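Side-chain contact in prepilin-like protein (Thermus thermophilus, PDB 6QVF), which is a type IV pilin-like protein associated with natural competence that probably serves in a DNA receptor at the pilus tip: residues Q20-E23 with R24-E28. Residues are numbered along the deposited sequence; the frame is centred on the assembly and turned at random.
Sequences QVLE and RRSAE
Gln20 to Glu23 and Arg24 to Glu28 form one unbroken helix, in which Gln20, Val21, Leu22 and Glu23 each accept a hydrogen bond at the carbonyl from the N-H four residues on, Arg25 N lying 2.9 Å from Val21 O. Gln20 and Arg24, one turn apart, lie side by side and point the same way. Arg24 bends at chi3 (-59°), which folds its guanidinium back over Gln20 O, the oxygen sitting 3.8 Å above the centre of the plane. Gln20 suits its place because its long, extended chain carries an amide oxygen, OE1, that accepts a hydrogen bond from Arg24 NH2 at 2.9 Å, close to the guanidinium plane, while the amide is turned 71° from that plane; the second hydrogen bond, from NH1, is less surely placed. Arg24 NH2 also forms a salt bridge with Glu95 of strand 92-97. Replacing Gln20 by alanine would remove the amide oxygen and is likely to leave the outer end of Arg24 with less to fix its rotation. Arg25 forms salt bridges with Glu95 through NH2 and with Glu28 OE2 through NH1 (3.3 Å), and a cation-pi contact with Trp104. Ser26, small enough for a buried position, turns OG back to Leu22 O at 2.8 Å; OG and Ser26 N reach that oxygen from opposite faces of its plane. Val21 and Leu22 pack their apolar surface on the four-stranded sheet. A long N-terminal helix laid by its C-terminal half against an antiparallel sheet is the hallmark of the type IV pilin fold.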
# COMPACT_ATOMS: atom_id res chain seq x y z
N GLN B 20 -2.43 -10.62 8.57
CA GLN B 20 -1.97 -12.02 8.59
C GLN B 20 -1.66 -12.47 7.15
O GLN B 20 -0.63 -13.08 6.84
CB GLN B 20 -3.06 -12.88 9.22
CG GLN B 20 -2.68 -14.33 9.37
CD GLN B 20 -3.80 -15.19 9.91
OE1 GLN B 20 -4.09 -16.22 9.33
NE2 GLN B 20 -4.43 -14.78 11.01
N VAL B 21 -2.57 -12.18 6.24
CA VAL B 21 -2.42 -12.57 4.84
C VAL B 21 -1.29 -11.76 4.18
O VAL B 21 -0.46 -12.30 3.45
CB VAL B 21 -3.75 -12.40 4.08
CG1 VAL B 21 -3.57 -12.68 2.59
CG2 VAL B 21 -4.82 -13.28 4.71
N LEU B 22 -1.22 -10.46 4.43
CA LEU B 22 -0.16 -9.64 3.89
C LEU B 22 1.21 -10.15 4.34
O LEU B 22 2.14 -10.24 3.52
CB LEU B 22 -0.34 -8.19 4.33
CG LEU B 22 0.69 -7.21 3.78
CD1 LEU B 22 0.55 -7.09 2.28
CD2 LEU B 22 0.57 -5.84 4.44
N GLU B 23 1.32 -10.57 5.61
CA GLU B 23 2.61 -11.08 6.15
C GLU B 23 2.96 -12.38 5.44
O GLU B 23 4.13 -12.59 5.02
CB GLU B 23 2.48 -11.32 7.66
CG GLU B 23 2.54 -10.07 8.51
CD GLU B 23 2.26 -10.23 10.00
OE1 GLU B 23 1.60 -11.23 10.43
OE2 GLU B 23 2.74 -9.33 10.74
N ARG B 24 1.99 -13.27 5.27
CA ARG B 24 2.30 -14.59 4.71
C ARG B 24 2.69 -14.45 3.23
O ARG B 24 3.68 -15.06 2.79
CB ARG B 24 1.15 -15.56 4.87
CG ARG B 24 1.20 -16.25 6.23
CD ARG B 24 0.34 -17.50 6.31
NE ARG B 24 -1.05 -17.18 6.04
CZ ARG B 24 -1.88 -16.72 6.95
NH1 ARG B 24 -1.48 -16.63 8.21
NH2 ARG B 24 -3.08 -16.33 6.57
N ARG B 25 1.96 -13.62 2.48
CA ARG B 25 2.27 -13.48 1.06
C ARG B 25 3.57 -12.69 0.84
O ARG B 25 4.36 -13.02 -0.05
CB ARG B 25 1.08 -12.87 0.31
CG ARG B 25 -0.16 -13.75 0.43
CD ARG B 25 0.01 -15.13 -0.18
NE ARG B 25 -1.07 -16.06 0.10
CZ ARG B 25 -1.13 -17.32 -0.34
NH1 ARG B 25 -0.15 -17.84 -1.08
NH2 ARG B 25 -2.21 -18.05 -0.05
N SER B 26 3.86 -11.69 1.68
CA SER B 26 5.13 -10.93 1.56
C SER B 26 6.31 -11.84 1.89
O SER B 26 7.35 -11.75 1.25
CB SER B 26 5.15 -9.72 2.48
OG SER B 26 4.12 -8.82 2.12
N ALA B 27 6.15 -12.71 2.88
CA ALA B 27 7.23 -13.65 3.23
C ALA B 27 7.55 -14.59 2.06
O ALA B 27 8.70 -14.95 1.85
CB ALA B 27 6.88 -14.45 4.47
N GLU B 28 6.55 -14.99 1.30
CA GLU B 28 6.75 -15.81 0.10
C GLU B 28 7.62 -15.08 -0.93
O GLU B 28 8.50 -15.66 -1.51
CB GLU B 28 5.42 -16.18 -0.52
CG GLU B 28 4.62 -17.03 0.45
CD GLU B 28 4.21 -18.36 -0.11
OE1 GLU B 28 5.14 -19.19 -0.26
OE2 GLU B 28 3.00 -18.54 -0.41